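Local coordinates for beta-agarase (Persicobacter, PDB 6AII), which probably hydrolyses the beta-1,4 linkages of agarose to release neoagarobiose, as a calcium-binding family GH16 beta-agarase catalytic domain, at residues His75-Lys87 / His98-Ser110. Sequence-based numbering, arbitrary orientation.
Sequences HMNIVASRNGNTK and HTLPATQMGCVVS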
loop_
_atom_site.group_PDB
_atom_site.type_symbol
_atom_site.label_atom_id
_atom_site.label_comp_id
_atom_site.label_asym_id
_atom_site.label_seq_id
_atom_site.Cartn_x
_atom_site.Cartn_y
_atom_site.Cartn_z
ATOM N N HIS A 75 4.605 4.310 16.787
ATOM C CA HIS A 75 4.338 3.767 15.430
ATOM C C HIS A 75 4.845 2.337 15.298
ATOM O O HIS A 75 5.831 1.915 15.943
ATOM C CB HIS A 75 5.005 4.636 14.358
ATOM C CG HIS A 75 6.300 5.181 14.772
ATOM N ND1 HIS A 75 7.476 4.414 14.725
ATOM C CD2 HIS A 75 6.664 6.384 15.255
ATOM C CE1 HIS A 75 8.467 5.189 15.182
ATOM N NE2 HIS A 75 8.011 6.350 15.480
ATOM N N MET A 76 4.205 1.637 14.373
ATOM C CA MET A 76 4.728 0.359 13.890
ATOM C C MET A 76 5.938 0.697 13.001
ATOM O O MET A 76 5.877 1.692 12.227
ATOM C CB MET A 76 3.698 -0.403 13.060
ATOM C CG MET A 76 4.258 -1.614 12.395
ATOM S SD MET A 76 2.885 -2.641 11.705
ATOM C CE MET A 76 2.272 -3.461 13.085
ATOM N N ASN A 77 6.994 -0.066 13.120
ATOM C CA ASN A 77 8.238 0.105 12.375
ATOM C C ASN A 77 8.380 -1.094 11.425
ATOM O O ASN A 77 8.345 -2.247 11.873
ATOM C CB ASN A 77 9.448 0.082 13.308
ATOM C CG ASN A 77 9.365 1.138 14.374
ATOM O OD1 ASN A 77 9.347 2.292 13.990
ATOM N ND2 ASN A 77 9.355 0.720 15.650
ATOM N N ILE A 78 8.532 -0.818 10.143
ATOM C CA ILE A 78 8.765 -1.841 9.119
ATOM C C ILE A 78 10.169 -1.559 8.576
ATOM O O ILE A 78 10.389 -0.586 7.854
ATOM C CB ILE A 78 7.654 -1.876 8.086
ATOM C CG1 ILE A 78 6.276 -2.020 8.734
ATOM C CG2 ILE A 78 7.915 -3.032 7.133
ATOM C CD1 ILE A 78 5.120 -1.953 7.772
ATOM N N VAL A 79 11.134 -2.396 9.006
ATOM C CA VAL A 79 12.540 -2.065 8.947
ATOM C C VAL A 79 13.263 -2.715 7.766
ATOM O O VAL A 79 13.024 -3.882 7.532
ATOM C CB VAL A 79 13.248 -2.448 10.250
ATOM C CG1 VAL A 79 14.726 -2.206 10.161
ATOM C CG2 VAL A 79 12.566 -1.700 11.408
ATOM N N ALA A 80 14.066 -1.942 7.073
ATOM C CA ALA A 80 15.079 -2.467 6.116
ATOM C C ALA A 80 16.435 -2.492 6.801
ATOM O O ALA A 80 16.934 -1.457 7.286
ATOM C CB ALA A 80 15.116 -1.683 4.821
ATOM N N SER A 81 17.128 -3.632 6.652
ATOM C CA SER A 81 18.472 -3.771 7.210
ATOM C C SER A 81 19.275 -4.728 6.319
ATOM O O SER A 81 18.725 -5.281 5.362
ATOM C CB SER A 81 18.389 -4.268 8.623
ATOM O OG SER A 81 17.734 -5.521 8.713
ATOM N N ARG A 82 20.552 -4.830 6.595
ATOM C CA ARG A 82 21.422 -5.619 5.679
ATOM C C ARG A 82 22.481 -6.349 6.491
ATOM O O ARG A 82 23.417 -5.707 6.998
ATOM C CB ARG A 82 22.001 -4.720 4.585
ATOM C CG ARG A 82 22.885 -5.489 3.597
ATOM C CD ARG A 82 23.195 -4.684 2.379
ATOM N NE ARG A 82 22.045 -4.423 1.549
ATOM C CZ ARG A 82 21.907 -3.383 0.762
ATOM N NH1 ARG A 82 22.921 -2.531 0.613
ATOM N NH2 ARG A 82 20.725 -3.162 0.171
ATOM N N ASN A 83 22.393 -7.654 6.455
ATOM C CA ASN A 83 23.399 -8.500 7.202
ATOM C C ASN A 83 24.534 -8.928 6.265
ATOM O O ASN A 83 25.469 -9.556 6.754
ATOM C CB ASN A 83 22.757 -9.695 7.875
ATOM C CG ASN A 83 22.026 -10.628 6.954
ATOM O OD1 ASN A 83 22.363 -10.688 5.774
ATOM N ND2 ASN A 83 21.036 -11.306 7.489
ATOM N N GLY A 84 24.500 -8.629 4.963
ATOM C CA GLY A 84 25.544 -9.045 4.072
ATOM C C GLY A 84 25.260 -10.331 3.307
ATOM O O GLY A 84 25.981 -10.582 2.297
ATOM N N ASN A 85 24.261 -11.093 3.680
ATOM C CA ASN A 85 23.897 -12.308 2.961
ATOM C C ASN A 85 23.367 -11.956 1.579
ATOM O O ASN A 85 22.795 -10.857 1.383
ATOM C CB ASN A 85 22.857 -13.128 3.696
ATOM C CG ASN A 85 23.371 -13.733 4.974
ATOM O OD1 ASN A 85 24.571 -13.730 5.182
ATOM N ND2 ASN A 85 22.453 -14.104 5.830
ATOM N N THR A 86 23.631 -12.817 0.578
ATOM C CA THR A 86 23.107 -12.621 -0.777
ATOM C C THR A 86 21.799 -13.349 -0.904
ATOM O O THR A 86 21.468 -14.360 -0.200
ATOM C CB THR A 86 24.113 -13.134 -1.851
ATOM O OG1 THR A 86 24.150 -14.549 -1.635
ATOM C CG2 THR A 86 25.411 -12.390 -1.790
ATOM N N LYS A 87 20.969 -12.853 -1.853
ATOM C CA LYS A 87 19.841 -13.564 -2.313
ATOM C C LYS A 87 19.792 -13.598 -3.852
ATOM O O LYS A 87 20.117 -12.630 -4.546
ATOM C CB LYS A 87 18.522 -13.013 -1.766
ATOM C CG LYS A 87 17.272 -13.688 -2.278
ATOM C CD LYS A 87 15.980 -13.299 -1.567
ATOM C CE LYS A 87 14.792 -14.027 -2.108
ATOM N NZ LYS A 87 13.489 -13.542 -1.581
ATOM N N HIS A 98 19.350 -13.795 -10.975
ATOM C CA HIS A 98 20.382 -12.840 -10.617
ATOM C C HIS A 98 20.630 -12.859 -9.123
ATOM O O HIS A 98 19.722 -13.196 -8.371
ATOM C CB HIS A 98 19.912 -11.416 -10.984
ATOM C CG HIS A 98 19.597 -11.329 -12.450
ATOM N ND1 HIS A 98 20.473 -10.746 -13.310
ATOM C CD2 HIS A 98 18.518 -11.722 -13.170
ATOM C CE1 HIS A 98 19.930 -10.765 -14.509
ATOM N NE2 HIS A 98 18.782 -11.405 -14.476
ATOM N N THR A 99 21.838 -12.466 -8.734
ATOM C CA THR A 99 22.198 -12.473 -7.334
ATOM C C THR A 99 22.569 -11.045 -6.935
ATOM O O THR A 99 23.318 -10.365 -7.631
ATOM C CB THR A 99 23.380 -13.413 -7.064
ATOM O OG1 THR A 99 22.955 -14.704 -7.499
ATOM C CG2 THR A 99 23.768 -13.456 -5.604
ATOM N N LEU A 100 22.075 -10.603 -5.771
ATOM C CA LEU A 100 22.466 -9.361 -5.173
ATOM C C LEU A 100 22.626 -9.560 -3.665
ATOM O O LEU A 100 22.020 -10.433 -3.122
ATOM C CB LEU A 100 21.394 -8.274 -5.417
ATOM C CG LEU A 100 21.299 -7.728 -6.849
ATOM C CD1 LEU A 100 20.119 -6.786 -6.960
ATOM C CD2 LEU A 100 22.570 -6.975 -7.268
ATOM N N PRO A 101 23.346 -8.629 -3.015
ATOM C CA PRO A 101 23.225 -8.503 -1.547
ATOM C C PRO A 101 21.730 -8.355 -1.222
ATOM O O PRO A 101 21.026 -7.534 -1.828
ATOM C CB PRO A 101 24.057 -7.267 -1.160
ATOM C CG PRO A 101 24.980 -7.074 -2.360
ATOM C CD PRO A 101 24.105 -7.464 -3.538
ATOM N N ALA A 102 21.263 -9.116 -0.260
ATOM C CA ALA A 102 19.865 -9.041 0.130
ATOM C C ALA A 102 19.616 -7.814 1.032
ATOM O O ALA A 102 20.540 -7.188 1.585
ATOM C CB ALA A 102 19.480 -10.286 0.859
ATOM N N THR A 103 18.339 -7.500 1.142
ATOM C CA THR A 103 17.913 -6.548 2.181
ATOM C C THR A 103 16.861 -7.238 3.030
ATOM O O THR A 103 15.795 -7.661 2.500
ATOM C CB THR A 103 17.428 -5.232 1.552
ATOM O OG1 THR A 103 18.367 -4.737 0.606
ATOM C CG2 THR A 103 17.090 -4.177 2.608
ATOM N N GLN A 104 17.073 -7.370 4.342
ATOM C CA GLN A 104 16.112 -7.914 5.222
ATOM C C GLN A 104 15.045 -6.857 5.487
ATOM O O GLN A 104 15.435 -5.686 5.642
ATOM C CB GLN A 104 16.740 -8.407 6.520
ATOM C CG GLN A 104 17.681 -9.624 6.313
ATOM C CD GLN A 104 19.017 -9.238 5.752
ATOM O OE1 GLN A 104 19.722 -8.330 6.254
ATOM N NE2 GLN A 104 19.414 -9.915 4.629
ATOM N N MET A 105 13.808 -7.281 5.417
ATOM C CA MET A 105 12.711 -6.300 5.362
ATOM C C MET A 105 11.526 -6.821 6.118
ATOM O O MET A 105 11.507 -7.946 6.552
ATOM C CB MET A 105 12.351 -6.024 3.894
ATOM C CG MET A 105 13.385 -5.167 3.200
ATOM S SD MET A 105 12.971 -4.896 1.449
ATOM C CE MET A 105 13.417 -3.203 1.198
ATOM N N GLY A 106 10.501 -5.998 6.311
ATOM C CA GLY A 106 9.333 -6.451 7.032
ATOM C C GLY A 106 8.073 -6.448 6.198
ATOM O O GLY A 106 7.930 -5.715 5.175
ATOM N N CYS A 107 7.108 -7.252 6.649
ATOM C CA CYS A 107 5.841 -7.409 6.007
ATOM C C CYS A 107 4.801 -7.703 7.090
ATOM O O CYS A 107 5.091 -8.515 7.977
ATOM C CB CYS A 107 5.920 -8.527 4.968
ATOM S SG CYS A 107 4.394 -8.795 4.079
ATOM N N VAL A 108 3.661 -7.007 7.040
ATOM C CA VAL A 108 2.626 -7.165 8.021
ATOM C C VAL A 108 1.309 -7.507 7.342
ATOM O O VAL A 108 0.956 -6.861 6.334
ATOM C CB VAL A 108 2.518 -5.863 8.831
ATOM C CG1 VAL A 108 1.330 -5.910 9.744
ATOM C CG2 VAL A 108 3.806 -5.622 9.596
ATOM N N VAL A 109 0.532 -8.510 7.878
ATOM C CA VAL A 109 -0.729 -8.873 7.289
ATOM C C VAL A 109 -1.795 -8.913 8.388
ATOM O O VAL A 109 -1.549 -9.468 9.487
ATOM C CB VAL A 109 -0.662 -10.217 6.551
ATOM C CG1 VAL A 109 -2.030 -10.527 5.973
ATOM C CG2 VAL A 109 0.394 -10.211 5.450
ATOM N N SER A 110 -2.940 -8.312 8.160
ATOM C CA SER A 110 -3.968 -8.302 9.193
ATOM C C SER A 110 -4.537 -9.704 9.428
ATOM O O SER A 110 -4.531 -10.524 8.531
ATOM C CB SER A 110 -5.115 -7.392 8.821
ATOM O OG SER A 110 -5.823 -7.817 7.696
HETATM O O HOH W 1 19.403 -7.644 8.792
HETATM O O HOH W 2 22.000 -8.944 3.219
#
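S81 and Q104 form a single antiparallel bridge and, beyond the loop 82-85, K87 pairs with L100 in a separate antiparallel ladder, where a chain leaving one sheet of the GH16 beta-sandwich crosses to the other. S81 N donates to Q104 O (2.8 Å), and K87 N to L100 O; the register slips by two residues between them. The Q104 side chain packs against the loop. Bent at chi2 (77°), it brings OE1 2.8 Å from the backbone N of N83, while its amide lies stacked on that of N83, the planes 23° apart. N83 OD1 takes the N-H of N85, an Asx turn, and G84 between them adopts backbone angles that suit glycine. Q104 NE2 donates to a water close to the A102 and N85 carbonyls and also bonds Q63.

R82, bent at chi3, reaches across to the partner strand, its side chain crossing T103 obliquely: NE meets A102 O at 3.1 Å, and NH2 meets T103 OG1 at 2.9 Å, nearly straight (172°) and in the guanidinium plane. NH1 pairs with D301, and T103 OG1 also bonds Y298. A leucine in place of R82 would probably leave D301 without its charge partner and A102 O and T103 OG1 each short of a donor.

Toward the 75-79 end the segments diverge and buried apolar groups take over: M76 SD meets V108 CG2 tip to tip (3.8 Å), and G106 leaves room for I78 CG2, where a CB would be jammed. Strand 75-79 then joins strand 312-325, whereas strand 97-110 runs between strands 62-64 and 280-287 of the other sheet.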